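Local atomic coordinates of saframycin Mx1 synthetase B (Legionella pneumophila subsp. pneumophila, PDB entry 3KXW), a protein that is a member of the ANL superfamily of AMP-binding enzymes, with a large N-terminal and a smaller C-terminal part. Residues G89-P94 and A170-T175; H181-M186 and K411-Q416; S188-L193 and Q405-A410; Y327-A332 and L438-L443. All coordinates share one frame; numbering follows the deposited sequence.

Contact 1: residues G89-P94 and A170-T175; sequences GCIAVP and AFLQYT
Ala92 and Phe171 bridge the backbones of two strands, 91-94 and 170-174, which run in the same direction at 27° to each other. Two hydrogen bonds flank the bridge. Ala92 N donates to Ala170 O at 3.2 Å, and Leu172 N donates to Ala92 O at 2.9 Å, so Ala92 spends both its polar atoms on the residues before and after Phe171, as in a parallel bridge. Past it, Pro94 has no N-H to offer; its CD lies 3.6 Å from Leu172 O. A water takes over here, donating to Pro94 O and Leu172 O and accepting from Tyr174 N.

The apolar contacts gather mainly on the face holding Ile91, Val93, Leu172 and Tyr174. Ile91 CG2 meets Leu172 CG at 3.7 Å, Val93 CG2 lies alongside Leu172 CD1 at 3.9 Å, and Val93 CG1 meets Tyr174 CE2 obliquely at 3.7 Å. On the other face, Ala92 CB meets Phe171 CB at 3.9 Å. Phe171 CG sits between the backbone N and carbonyl carbon (chi1 65°), which carries its ring away from 89-94.

That ring packs edge-to-face with Phe82 and against helix 220-233. Helix 101-114 touches Val93, Leu172 and Tyr174, whose OH bonds to Asn113. Strand 67-71 pairs with 91-95, while Ala170 and Phe171 form a classic beta bulge opposite Val187 of strand 184-188.

Contact 2: residues H181-M186 and K411-Q416; sequences HPKGVM and KGYWNQ
Val185 and Tyr413 form an antiparallel, non-hydrogen-bonded pair, their CA atoms 4.7 Å apart, flanked by Trp414 N to Gly184 O at 2.8 Å and Met186 N to Gly412 O at 3.0 Å; Lys411 N to Met186 O adds a third bond.

Lys183 lays its aliphatic chain over one face of the Tyr413 ring, a CH-pi contact with CD 3.9 Å from the ring centroid. Val185 CG2 meets the ring edge, 3.8 Å from CE1. A bend at chi4 (73°) turns Lys183 NZ to a water that also donates to His181 O and Gln416 OE1. Met186, modelled as selenomethionine, packs CE 3.8 Å from Trp414 CE3, and its SE lies obliquely 5.3 Å from the centroid of the six-membered ring, a Met-aromatic contact. Gln416 NE2 makes a weak bond to His181 O (3.4 Å) and donates to a second water, shared with Gly184 N and Trp414 O.

Pro182 to Gly184 end what is, by sequence, the Ser/Thr/Gly-rich, P-loop-like motif of the superfamily. Lys183 also makes a salt bridge to Glu419 and a hydrogen bond to Ser178, and Tyr413 OH bonds to Glu331: the polar tips tie this CH-pi contact to neighbouring parts of the chain.

Contact 3: residues S188-L193 and Q405-A410; sequences SHHNLL and QSNSVA
His190 and Asn407 meet with their flat groups tilted by 57°: Asn407 OD1 stands at the edge of the imidazole, near its plane and 3.7 Å from NE2, and Asn407 CB lies 4.0 Å from the same nitrogen. The ring reaches across because CG is anti to the backbone N (chi1 -171°). At the next residue of the helix, the amide of Asn191 pushes in against the carbonyls of Asn407 and Val409, although which end is nitrogen is doubtful. More secure is the CA-H...O contact from Asn191 CA to Asn407 O at 3.5 Å.

A serine side chain bonds to the backbone within each segment. Ser188 OG caps the helix by accepting from Asn191 N at 2.9 Å; Ser406 OG accepts from Ser408 N, an ST turn inside the type I turn from Ser406 to Val409.

The contact thus sets the first turn of helix 189-202, which follows strand 184-188, against the loop after strand 400-405. Ser408 OG extends the join to Asp194 and Asn195 on that helix.

Contact 4: residues Y327-A332 and L438-L443; sequences YGLAEA and LRTGDL. With 1ZZ (5'-O-[(S)-(dodecanoyloxy)(hydroxy)phosphoryl]adenosine), chain B.
Asp442 OD2 is gripped twice, by Tyr327 OH at 2.7 Å and by O8 of 1ZZ, also at 2.7 Å. The residues belong to two signature motifs of the ANL superfamily, the YGxxE-type sequence of 327-331 and the TGD of 440-442, which meet here beside the ligand ribose. Tyrosine and aspartate come tip to tip: OD2 lies in the plane of the phenol at its edge and receives the hydroxyl on its anti lone pair, while the carboxylate plane is turned 77° from the ring. The other oxygen, OD1, accepts from 1ZZ O7 and forms a salt bridge with Arg456, so both oxygens have partners and the carboxylate is fixed against rotation. Thr440 OG1 accepts from Asp442 N at 3.0 Å, an ST turn, and also bonds to Ile402 O.

Next to this polar group, Leu329 and Leu438 make apolar contacts. Leu329 has CB 3.5 Å from C13 of 1ZZ and CD2 against Thr440 CB. Leu438 drives CD1 to 3.5 Å from Glu331 CB, crossing that side chain at about a right angle, and CD2 onto Ala332 CB at 3.8 Å. On the phosphoryl side, Ala330 N donates to O3 of 1ZZ at 3.0 Å, with an angle of 156° at the hydrogen.

Contact 4 lines the 1ZZ pocket itself, and the other three lie further from the ligand: the side chains of Val185, Tyr174 and Ala410 are about 7, 9 and 10 Å from 1ZZ. Contacts 1 and 2, with centres about 10 Å apart, share the antiparallel hairpin of strands 169-174 and 184-188, Gln173 O probably bonding to Val185 N at 2.9 Å. Segment 327-332 joins contacts 2 and 3 to the pocket, with Glu331 OE2 2.6 Å from Tyr413 OH and Glu331 O 2.9 Å from Ala410 N, both probable hydrogen bonds. Ala410 CB also packs on Val185 CG1, so contact 3, nested inside the chain loop closed by contact 2, leans directly on it.

Contact 1: residues G89-P94 and A170-T175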
loop_
_atom_site.group_PDB
_atom_site.type_symbol
_atom_site.label_atom_id
_atom_site.label_comp_id
_atom_site.label_asym_id
_atom_site.label_seq_id
_atom_site.Cartn_x
_atom_site.Cartn_y
_atom_site.Cartn_z
ATOM N N GLY A 89 22.309 -11.368 4.823
ATOM C CA GLY A 89 22.860 -10.142 4.273
ATOM C C GLY A 89 22.464 -9.910 2.823
ATOM O O GLY A 89 23.057 -9.078 2.133
ATOM N N CYS A 90 21.459 -10.644 2.359
ATOM C CA CYS A 90 20.969 -10.491 0.996
ATOM C C CYS A 90 19.877 -9.423 0.943
ATOM O O CYS A 90 19.245 -9.122 1.955
ATOM C CB CYS A 90 20.439 -11.831 0.461
ATOM S SG CYS A 90 21.752 -13.112 0.314
ATOM N N ILE A 91 19.705 -8.835 -0.236
ATOM C CA ILE A 91 18.721 -7.787 -0.456
ATOM C C ILE A 91 17.396 -8.450 -0.869
ATOM O O ILE A 91 17.297 -9.019 -1.947
ATOM C CB ILE A 91 19.199 -6.792 -1.524
ATOM C CG1 ILE A 91 20.513 -6.120 -1.079
ATOM C CG2 ILE A 91 18.094 -5.735 -1.860
ATOM C CD1 ILE A 91 21.050 -5.124 -2.069
ATOM N N ALA A 92 16.386 -8.383 -0.005
ATOM C CA ALA A 92 15.114 -9.024 -0.307
ATOM C C ALA A 92 14.380 -8.254 -1.385
ATOM O O ALA A 92 14.354 -7.028 -1.349
ATOM C CB ALA A 92 14.243 -9.138 0.964
ATOM N N VAL A 93 13.773 -8.972 -2.333
ATOM C CA VAL A 93 12.976 -8.336 -3.378
ATOM C C VAL A 93 11.614 -9.021 -3.500
ATOM O O VAL A 93 11.439 -9.972 -4.270
ATOM C CB VAL A 93 13.697 -8.332 -4.774
ATOM C CG1 VAL A 93 12.851 -7.545 -5.792
ATOM C CG2 VAL A 93 15.123 -7.742 -4.657
ATOM N N PRO A 94 10.639 -8.538 -2.726
ATOM C CA PRO A 94 9.286 -9.102 -2.728
ATOM C C PRO A 94 8.478 -8.762 -3.975
ATOM O O PRO A 94 8.479 -7.602 -4.392
ATOM C CB PRO A 94 8.616 -8.421 -1.524
ATOM C CG PRO A 94 9.702 -7.920 -0.677
ATOM C CD PRO A 94 10.822 -7.553 -1.654
ATOM N N ALA A 170 18.961 -3.387 2.877
ATOM C CA ALA A 170 18.236 -4.517 3.430
ATOM C C ALA A 170 17.234 -5.104 2.432
ATOM O O ALA A 170 17.124 -6.329 2.298
ATOM C CB ALA A 170 17.504 -4.086 4.716
ATOM N N PHE A 171 16.515 -4.242 1.713
ATOM C CA PHE A 171 15.543 -4.739 0.745
ATOM C C PHE A 171 15.185 -3.705 -0.288
ATOM O O PHE A 171 15.427 -2.530 -0.097
ATOM C CB PHE A 171 14.266 -5.243 1.435
ATOM C CG PHE A 171 13.472 -4.181 2.142
ATOM C CD1 PHE A 171 12.301 -3.662 1.585
ATOM C CD2 PHE A 171 13.853 -3.746 3.403
ATOM C CE1 PHE A 171 11.535 -2.685 2.277
ATOM C CE2 PHE A 171 13.091 -2.779 4.084
ATOM C CZ PHE A 171 11.943 -2.261 3.514
ATOM N N LEU A 172 14.637 -4.158 -1.406
ATOM C CA LEU A 172 14.116 -3.239 -2.392
ATOM C C LEU A 172 12.610 -3.186 -2.275
ATOM O O LEU A 172 11.965 -4.221 -2.302
ATOM C CB LEU A 172 14.481 -3.702 -3.792
ATOM C CG LEU A 172 15.965 -3.799 -4.117
ATOM C CD1 LEU A 172 16.172 -4.124 -5.610
ATOM C CD2 LEU A 172 16.702 -2.524 -3.731
ATOM N N GLN A 173 12.039 -1.999 -2.139
ATOM C CA GLN A 173 10.596 -1.921 -2.252
ATOM C C GLN A 173 10.188 -1.214 -3.538
ATOM O O GLN A 173 10.498 -0.040 -3.753
ATOM C CB GLN A 173 9.923 -1.322 -1.005
ATOM C CG GLN A 173 10.404 0.015 -0.494
ATOM C CD GLN A 173 9.550 0.525 0.721
ATOM O OE1 GLN A 173 8.500 -0.045 1.026
ATOM N NE2 GLN A 173 10.020 1.574 1.411
ATOM N N TYR A 174 9.515 -1.958 -4.401
ATOM C CA TYR A 174 9.077 -1.414 -5.679
ATOM C C TYR A 174 7.776 -0.646 -5.531
ATOM O O TYR A 174 6.831 -1.128 -4.909
ATOM C CB TYR A 174 8.967 -2.536 -6.715
ATOM C CG TYR A 174 10.319 -2.898 -7.253
ATOM C CD1 TYR A 174 10.824 -2.262 -8.366
ATOM C CD2 TYR A 174 11.108 -3.845 -6.629
ATOM C CE1 TYR A 174 12.067 -2.569 -8.859
ATOM C CE2 TYR A 174 12.359 -4.163 -7.116
ATOM C CZ TYR A 174 12.839 -3.518 -8.217
ATOM O OH TYR A 174 14.098 -3.823 -8.695
ATOM N N THR A 175 7.729 0.566 -6.074
ATOM C CA THR A 175 6.555 1.409 -5.886
ATOM C C THR A 175 5.560 1.131 -6.990
ATOM O O THR A 175 5.895 0.481 -7.982
ATOM C CB THR A 175 6.913 2.895 -5.936
ATOM O OG1 THR A 175 7.472 3.198 -7.219
ATOM C CG2 THR A 175 7.918 3.239 -4.857
HETATM O O HOH W 1 9.371 -4.894 -3.711
#

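Contact 2: residues H181-M186 and K411-Q416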
loop_
_atom_site.group_PDB
_atom_site.type_symbol
_atom_site.label_atom_id
_atom_site.label_comp_id
_atom_site.label_asym_id
_atom_site.label_seq_id
_atom_site.Cartn_x
_atom_site.Cartn_y
_atom_site.Cartn_z
ATOM N N HIS A 181 9.368 1.198 -16.084
ATOM C CA HIS A 181 10.662 0.962 -15.451
ATOM C C HIS A 181 10.476 1.009 -13.937
ATOM O O HIS A 181 10.743 2.022 -13.310
ATOM C CB HIS A 181 11.686 2.011 -15.888
ATOM C CG HIS A 181 11.976 2.004 -17.357
ATOM N ND1 HIS A 181 12.809 1.077 -17.951
ATOM C CD2 HIS A 181 11.550 2.818 -18.354
ATOM C CE1 HIS A 181 12.880 1.314 -19.251
ATOM N NE2 HIS A 181 12.125 2.363 -19.521
ATOM N N PRO A 182 9.974 -0.086 -13.355
ATOM C CA PRO A 182 9.596 -0.075 -11.943
ATOM C C PRO A 182 10.754 0.417 -11.094
ATOM O O PRO A 182 11.907 0.028 -11.342
ATOM C CB PRO A 182 9.304 -1.549 -11.642
ATOM C CG PRO A 182 8.841 -2.098 -12.948
ATOM C CD PRO A 182 9.685 -1.384 -13.996
ATOM N N LYS A 183 10.444 1.237 -10.097
ATOM C CA LYS A 183 11.471 1.835 -9.229
ATOM C C LYS A 183 11.601 1.040 -7.944
ATOM O O LYS A 183 10.647 0.954 -7.164
ATOM C CB LYS A 183 11.095 3.278 -8.873
ATOM C CG LYS A 183 11.106 4.253 -10.046
ATOM C CD LYS A 183 10.492 5.590 -9.583
ATOM C CE LYS A 183 10.951 6.773 -10.428
ATOM N NZ LYS A 183 10.302 6.748 -11.768
ATOM N N GLY A 184 12.768 0.430 -7.748
ATOM C CA GLY A 184 13.061 -0.338 -6.551
ATOM C C GLY A 184 13.808 0.514 -5.544
ATOM O O GLY A 184 15.011 0.785 -5.688
ATOM N N VAL A 185 13.082 0.975 -4.537
ATOM C CA VAL A 185 13.657 1.851 -3.528
ATOM C C VAL A 185 14.606 1.057 -2.627
ATOM O O VAL A 185 14.240 0.008 -2.089
ATOM C CB VAL A 185 12.552 2.505 -2.680
ATOM C CG1 VAL A 185 13.170 3.322 -1.540
ATOM C CG2 VAL A 185 11.629 3.351 -3.590
HETATM N N MSE A 186 15.834 1.550 -2.490
HETATM C CA MSE A 186 16.857 0.850 -1.725
HETATM C C MSE A 186 16.772 1.250 -0.256
HETATM O O MSE A 186 17.240 2.317 0.118
HETATM C CB MSE A 186 18.230 1.215 -2.294
HETATM C CG MSE A 186 18.285 0.962 -3.798
HETATM SE SE MSE A 186 19.799 1.902 -4.665
HETATM C CE MSE A 186 21.272 1.105 -3.738
ATOM N N LYS A 411 18.180 5.342 -0.049
ATOM C CA LYS A 411 19.447 5.533 -0.724
ATOM C C LYS A 411 19.342 5.808 -2.244
ATOM O O LYS A 411 20.295 6.264 -2.873
ATOM C CB LYS A 411 20.320 4.286 -0.457
ATOM C CG LYS A 411 21.650 4.242 -1.221
ATOM C CD LYS A 411 22.473 5.491 -1.005
ATOM C CE LYS A 411 23.909 5.281 -1.481
ATOM N NZ LYS A 411 24.751 6.489 -1.187
ATOM N N GLY A 412 18.200 5.531 -2.841
ATOM C CA GLY A 412 18.048 5.747 -4.269
ATOM C C GLY A 412 17.157 4.671 -4.860
ATOM O O GLY A 412 16.534 3.913 -4.136
ATOM N N TYR A 413 17.100 4.617 -6.179
ATOM C CA TYR A 413 16.400 3.562 -6.880
ATOM C C TYR A 413 17.438 2.605 -7.457
ATOM O O TYR A 413 18.402 3.048 -8.094
ATOM C CB TYR A 413 15.590 4.150 -8.031
ATOM C CG TYR A 413 14.536 5.157 -7.615
ATOM C CD1 TYR A 413 13.470 4.800 -6.791
ATOM C CD2 TYR A 413 14.589 6.455 -8.088
ATOM C CE1 TYR A 413 12.495 5.744 -6.440
ATOM C CE2 TYR A 413 13.638 7.385 -7.750
ATOM C CZ TYR A 413 12.591 7.032 -6.923
ATOM O OH TYR A 413 11.647 8.005 -6.618
ATOM N N TRP A 414 17.226 1.305 -7.262
ATOM C CA TRP A 414 18.195 0.310 -7.725
ATOM C C TRP A 414 18.518 0.463 -9.210
ATOM O O TRP A 414 17.636 0.377 -10.046
ATOM C CB TRP A 414 17.705 -1.113 -7.451
ATOM C CG TRP A 414 18.782 -2.104 -7.729
ATOM C CD1 TRP A 414 18.946 -2.852 -8.858
ATOM C CD2 TRP A 414 19.871 -2.423 -6.870
ATOM N NE1 TRP A 414 20.076 -3.628 -8.746
ATOM C CE2 TRP A 414 20.664 -3.382 -7.537
ATOM C CE3 TRP A 414 20.257 -1.987 -5.606
ATOM C CZ2 TRP A 414 21.821 -3.929 -6.969
ATOM C CZ3 TRP A 414 21.408 -2.538 -5.032
ATOM C CH2 TRP A 414 22.176 -3.497 -5.724
ATOM N N ASN A 415 19.784 0.724 -9.516
ATOM C CA ASN A 415 20.243 0.744 -10.903
ATOM C C ASN A 415 19.510 1.760 -11.797
ATOM O O ASN A 415 19.314 1.518 -12.981
ATOM C CB ASN A 415 20.109 -0.670 -11.501
ATOM C CG ASN A 415 20.912 -0.835 -12.767
ATOM O OD1 ASN A 415 22.009 -0.301 -12.872
ATOM N ND2 ASN A 415 20.361 -1.550 -13.753
ATOM N N GLN A 416 19.094 2.881 -11.218
ATOM C CA GLN A 416 18.456 3.966 -11.969
ATOM C C GLN A 416 19.069 5.289 -11.521
ATOM O O GLN A 416 18.484 6.034 -10.725
ATOM C CB GLN A 416 16.932 3.977 -11.791
ATOM C CG GLN A 416 16.214 2.747 -12.389
ATOM C CD GLN A 416 14.728 2.961 -12.595
ATOM O OE1 GLN A 416 14.319 3.921 -13.242
ATOM N NE2 GLN A 416 13.911 2.046 -12.077
HETATM O O HOH W 2 11.701 4.687 -13.328
HETATM O O HOH W 3 14.808 0.408 -9.830
#

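Contact 3: residues S188-L193 and Q405-A410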
loop_
_atom_site.group_PDB
_atom_site.type_symbol
_atom_site.label_atom_id
_atom_site.label_comp_id
_atom_site.label_asym_id
_atom_site.label_seq_id
_atom_site.Cartn_x
_atom_site.Cartn_y
_atom_site.Cartn_z
ATOM N N SER A 188 17.948 0.887 3.418
ATOM C CA SER A 188 19.086 0.366 4.180
ATOM C C SER A 188 18.623 -0.165 5.529
ATOM O O SER A 188 17.502 0.092 5.946
ATOM C CB SER A 188 20.155 1.458 4.383
ATOM O OG SER A 188 19.702 2.431 5.307
ATOM N N HIS A 189 19.488 -0.923 6.203
ATOM C CA HIS A 189 19.181 -1.382 7.542
ATOM C C HIS A 189 18.932 -0.219 8.505
ATOM O O HIS A 189 18.061 -0.305 9.375
ATOM C CB HIS A 189 20.290 -2.315 8.052
ATOM C CG HIS A 189 20.188 -3.699 7.498
ATOM N ND1 HIS A 189 19.280 -4.614 7.981
ATOM C CD2 HIS A 189 20.856 -4.320 6.494
ATOM C CE1 HIS A 189 19.387 -5.741 7.297
ATOM N NE2 HIS A 189 20.338 -5.593 6.392
ATOM N N HIS A 190 19.697 0.857 8.346
ATOM C CA HIS A 190 19.549 2.064 9.170
ATOM C C HIS A 190 18.230 2.788 8.825
ATOM O O HIS A 190 17.524 3.262 9.720
ATOM C CB HIS A 190 20.785 2.978 8.989
ATOM C CG HIS A 190 20.854 4.149 9.928
ATOM N ND1 HIS A 190 21.039 4.013 11.286
ATOM C CD2 HIS A 190 20.850 5.481 9.687
ATOM C CE1 HIS A 190 21.087 5.209 11.851
ATOM N NE2 HIS A 190 20.971 6.117 10.902
ATOM N N ASN A 191 17.889 2.853 7.540
ATOM C CA ASN A 191 16.620 3.477 7.132
ATOM C C ASN A 191 15.458 2.785 7.819
ATOM O O ASN A 191 14.555 3.421 8.334
ATOM C CB ASN A 191 16.370 3.304 5.623
ATOM C CG ASN A 191 17.227 4.212 4.756
ATOM O OD1 ASN A 191 17.618 5.327 5.153
ATOM N ND2 ASN A 191 17.480 3.755 3.537
ATOM N N LEU A 192 15.481 1.461 7.750
ATOM C CA LEU A 192 14.414 0.622 8.261
ATOM C C LEU A 192 14.245 0.801 9.766
ATOM O O LEU A 192 13.147 1.099 10.240
ATOM C CB LEU A 192 14.703 -0.835 7.924
ATOM C CG LEU A 192 13.696 -1.848 8.484
ATOM C CD1 LEU A 192 12.282 -1.600 7.949
ATOM C CD2 LEU A 192 14.154 -3.257 8.166
ATOM N N LEU A 193 15.322 0.622 10.525
ATOM C CA LEU A 193 15.214 0.808 11.976
ATOM C C LEU A 193 14.785 2.228 12.322
ATOM O O LEU A 193 14.028 2.441 13.252
ATOM C CB LEU A 193 16.523 0.458 12.685
ATOM C CG LEU A 193 16.974 -1.016 12.698
ATOM C CD1 LEU A 193 18.338 -1.104 13.441
ATOM C CD2 LEU A 193 15.926 -1.909 13.355
ATOM N N GLN A 405 13.488 15.225 4.619
ATOM C CA GLN A 405 14.843 14.852 5.055
ATOM C C GLN A 405 14.828 14.128 6.388
ATOM O O GLN A 405 14.174 14.576 7.328
ATOM C CB GLN A 405 15.768 16.090 5.149
ATOM C CG GLN A 405 17.076 15.807 5.900
ATOM C CD GLN A 405 18.038 16.986 5.876
ATOM O OE1 GLN A 405 17.717 18.086 6.348
ATOM N NE2 GLN A 405 19.228 16.764 5.326
ATOM N N SER A 406 15.541 13.005 6.469
ATOM C CA SER A 406 15.775 12.332 7.741
ATOM C C SER A 406 16.561 11.049 7.491
ATOM O O SER A 406 16.800 10.661 6.345
ATOM C CB SER A 406 14.450 11.960 8.439
ATOM O OG SER A 406 13.948 10.706 7.960
ATOM N N ASN A 407 16.925 10.370 8.569
ATOM C CA ASN A 407 17.616 9.092 8.453
ATOM C C ASN A 407 16.745 7.978 7.837
ATOM O O ASN A 407 17.235 6.879 7.548
ATOM C CB ASN A 407 18.141 8.670 9.818
ATOM C CG ASN A 407 19.389 9.451 10.233
ATOM O OD1 ASN A 407 19.695 9.555 11.415
ATOM N ND2 ASN A 407 20.099 10.001 9.262
ATOM N N SER A 408 15.454 8.251 7.650
ATOM C CA SER A 408 14.555 7.297 6.975
ATOM C C SER A 408 14.553 7.469 5.460
ATOM O O SER A 408 13.978 6.656 4.738
ATOM C CB SER A 408 13.097 7.435 7.506
ATOM O OG SER A 408 12.981 6.941 8.844
ATOM N N VAL A 409 15.169 8.534 4.968
ATOM C CA VAL A 409 15.197 8.748 3.529
ATOM C C VAL A 409 16.120 7.737 2.870
ATOM O O VAL A 409 17.285 7.603 3.238
ATOM C CB VAL A 409 15.627 10.177 3.152
ATOM C CG1 VAL A 409 15.962 10.239 1.670
ATOM C CG2 VAL A 409 14.509 11.173 3.536
ATOM N N ALA A 410 15.570 7.029 1.904
ATOM C CA ALA A 410 16.242 5.907 1.265
ATOM C C ALA A 410 17.434 6.342 0.404
ATOM O O ALA A 410 17.653 7.528 0.139
ATOM C CB ALA A 410 15.246 5.105 0.440
#

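Contact 4: residues Y327-A332 and L438-L443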
loop_
_atom_site.group_PDB
_atom_site.type_symbol
_atom_site.label_atom_id
_atom_site.label_comp_id
_atom_site.label_asym_id
_atom_site.label_seq_id
_atom_site.Cartn_x
_atom_site.Cartn_y
_atom_site.Cartn_z
ATOM N N TYR A 327 0.803 10.493 6.300
ATOM C CA TYR A 327 1.355 10.636 4.953
ATOM C C TYR A 327 2.746 10.005 4.913
ATOM O O TYR A 327 3.464 10.022 5.898
ATOM C CB TYR A 327 1.450 12.120 4.589
ATOM C CG TYR A 327 2.384 12.417 3.419
ATOM C CD1 TYR A 327 1.959 12.267 2.108
ATOM C CD2 TYR A 327 3.689 12.846 3.637
ATOM C CE1 TYR A 327 2.806 12.544 1.030
ATOM C CE2 TYR A 327 4.530 13.116 2.562
ATOM C CZ TYR A 327 4.084 12.978 1.279
ATOM O OH TYR A 327 4.944 13.254 0.235
ATOM N N GLY A 328 3.094 9.425 3.780
ATOM C CA GLY A 328 4.440 8.907 3.589
ATOM C C GLY A 328 4.605 8.321 2.202
ATOM O O GLY A 328 3.679 8.361 1.383
ATOM N N LEU A 329 5.794 7.796 1.940
ATOM C CA LEU A 329 6.106 7.164 0.657
ATOM C C LEU A 329 7.318 6.261 0.795
ATOM O O LEU A 329 8.102 6.402 1.730
ATOM C CB LEU A 329 6.313 8.160 -0.480
ATOM C CG LEU A 329 6.980 9.544 -0.439
ATOM C CD1 LEU A 329 7.646 9.984 0.877
ATOM C CD2 LEU A 329 7.818 9.855 -1.693
ATOM N N ALA A 330 7.469 5.349 -0.156
ATOM C CA ALA A 330 8.505 4.321 -0.060
ATOM C C ALA A 330 9.895 4.947 -0.027
ATOM O O ALA A 330 10.791 4.428 0.618
ATOM C CB ALA A 330 8.394 3.370 -1.214
ATOM N N GLU A 331 10.055 6.060 -0.744
ATOM C CA GLU A 331 11.351 6.757 -0.843
ATOM C C GLU A 331 11.812 7.293 0.511
ATOM O O GLU A 331 12.996 7.580 0.713
ATOM C CB GLU A 331 11.292 7.886 -1.887
ATOM C CG GLU A 331 11.295 7.384 -3.327
ATOM C CD GLU A 331 9.900 7.084 -3.855
ATOM O OE1 GLU A 331 8.973 6.900 -3.023
ATOM O OE2 GLU A 331 9.725 7.042 -5.103
ATOM N N ALA A 332 10.865 7.441 1.439
ATOM C CA ALA A 332 11.198 7.848 2.799
ATOM C C ALA A 332 10.970 6.697 3.781
ATOM O O ALA A 332 10.719 6.910 4.973
ATOM C CB ALA A 332 10.404 9.070 3.207
ATOM N N LEU A 438 14.690 14.634 -0.243
ATOM C CA LEU A 438 13.848 13.839 -1.111
ATOM C C LEU A 438 12.745 14.699 -1.705
ATOM O O LEU A 438 11.961 15.331 -0.979
ATOM C CB LEU A 438 13.237 12.680 -0.327
ATOM C CG LEU A 438 12.032 11.963 -0.924
ATOM C CD1 LEU A 438 12.424 11.220 -2.210
ATOM C CD2 LEU A 438 11.498 11.016 0.148
ATOM N N ARG A 439 12.679 14.727 -3.023
ATOM C CA ARG A 439 11.587 15.394 -3.724
ATOM C C ARG A 439 10.437 14.398 -3.971
ATOM O O ARG A 439 10.588 13.461 -4.741
ATOM C CB ARG A 439 12.104 15.991 -5.039
ATOM C CG ARG A 439 13.160 17.113 -4.841
ATOM C CD ARG A 439 13.475 17.879 -6.153
ATOM N NE ARG A 439 12.344 18.669 -6.653
ATOM C CZ ARG A 439 12.421 19.527 -7.672
ATOM N NH1 ARG A 439 13.578 19.716 -8.308
ATOM N NH2 ARG A 439 11.353 20.200 -8.062
ATOM N N THR A 440 9.290 14.595 -3.318
ATOM C CA THR A 440 8.260 13.556 -3.339
ATOM C C THR A 440 7.403 13.518 -4.596
ATOM O O THR A 440 6.744 12.511 -4.879
ATOM C CB THR A 440 7.332 13.686 -2.128
ATOM O OG1 THR A 440 6.614 14.931 -2.206
ATOM C CG2 THR A 440 8.167 13.672 -0.844
ATOM N N GLY A 441 7.358 14.627 -5.319
ATOM C CA GLY A 441 6.397 14.751 -6.403
ATOM C C GLY A 441 5.007 15.134 -5.932
ATOM O O GLY A 441 4.107 15.329 -6.743
ATOM N N ASP A 442 4.837 15.241 -4.618
ATOM C CA ASP A 442 3.562 15.608 -4.002
ATOM C C ASP A 442 3.464 17.108 -3.730
ATOM O O ASP A 442 4.456 17.735 -3.369
ATOM C CB ASP A 442 3.392 14.850 -2.684
ATOM C CG ASP A 442 3.280 13.367 -2.884
ATOM O OD1 ASP A 442 2.549 12.954 -3.805
ATOM O OD2 ASP A 442 3.917 12.605 -2.124
ATOM N N LEU A 443 2.270 17.683 -3.904
ATOM C CA LEU A 443 2.056 19.092 -3.589
ATOM C C LEU A 443 1.253 19.188 -2.293
ATOM O O LEU A 443 0.384 18.362 -2.038
ATOM C CB LEU A 443 1.271 19.803 -4.684
ATOM C CG LEU A 443 1.954 19.986 -6.038
ATOM C CD1 LEU A 443 1.001 20.627 -7.034
ATOM C CD2 LEU A 443 3.216 20.821 -5.891
HETATM P P 1ZZ B . 3.931 4.564 -1.848
HETATM C C1 1ZZ B . 1.443 0.497 11.983
HETATM N N1 1ZZ B . -0.012 9.447 -0.464
HETATM O O1 1ZZ B . 1.579 5.064 0.351
HETATM C C2 1ZZ B . 0.985 1.194 10.695
HETATM N N2 1ZZ B . -0.195 9.260 1.757
HETATM O O2 1ZZ B . 3.728 4.313 -0.216
HETATM C C3 1ZZ B . 1.796 2.464 10.408
HETATM N N3 1ZZ B . -1.697 11.430 -0.790
HETATM O O3 1ZZ B . 5.341 4.752 -2.122
HETATM C C4 1ZZ B . 1.639 2.892 8.941
HETATM N N4 1ZZ B . -2.674 12.107 1.307
HETATM O O4 1ZZ B . 3.364 3.267 -2.624
HETATM C C5 1ZZ B . 2.041 4.357 8.699
HETATM N N5 1ZZ B . -2.118 11.215 3.393
HETATM O O5 1ZZ B . 3.044 5.875 -2.372
HETATM C C6 1ZZ B . 1.724 4.707 7.238
HETATM O O6 1ZZ B . 1.042 7.868 -2.061
HETATM C C7 1ZZ B . 1.854 6.145 6.680
HETATM O O7 1ZZ B . 1.351 10.482 -3.302
HETATM C C8 1ZZ B . 1.383 6.446 5.243
HETATM O O8 1ZZ B . 3.690 9.964 -2.676
HETATM C C9 1ZZ B . 2.496 6.056 4.258
HETATM C C10 1ZZ B . 1.988 5.625 2.861
HETATM C C11 1ZZ B . 3.182 5.003 2.083
HETATM C C12 1ZZ B . 2.945 5.206 0.574
HETATM C C13 1ZZ B . 3.174 7.136 -1.754
HETATM C C14 1ZZ B . 2.301 8.050 -2.352
HETATM C C15 1ZZ B . 2.625 9.545 -1.986
HETATM C C16 1ZZ B . 1.507 10.202 -2.234
HETATM C C17 1ZZ B . 0.531 9.254 -1.733
HETATM C C18 1ZZ B . 0.407 8.758 0.745
HETATM C C19 1ZZ B . -1.108 10.320 1.233
HETATM C C20 1ZZ B . -0.951 10.448 -0.052
HETATM C C21 1ZZ B . -2.554 12.198 -0.162
HETATM C C22 1ZZ B . -2.035 11.276 1.955
HETATM O O HOH W 4 10.260 10.302 -5.433
#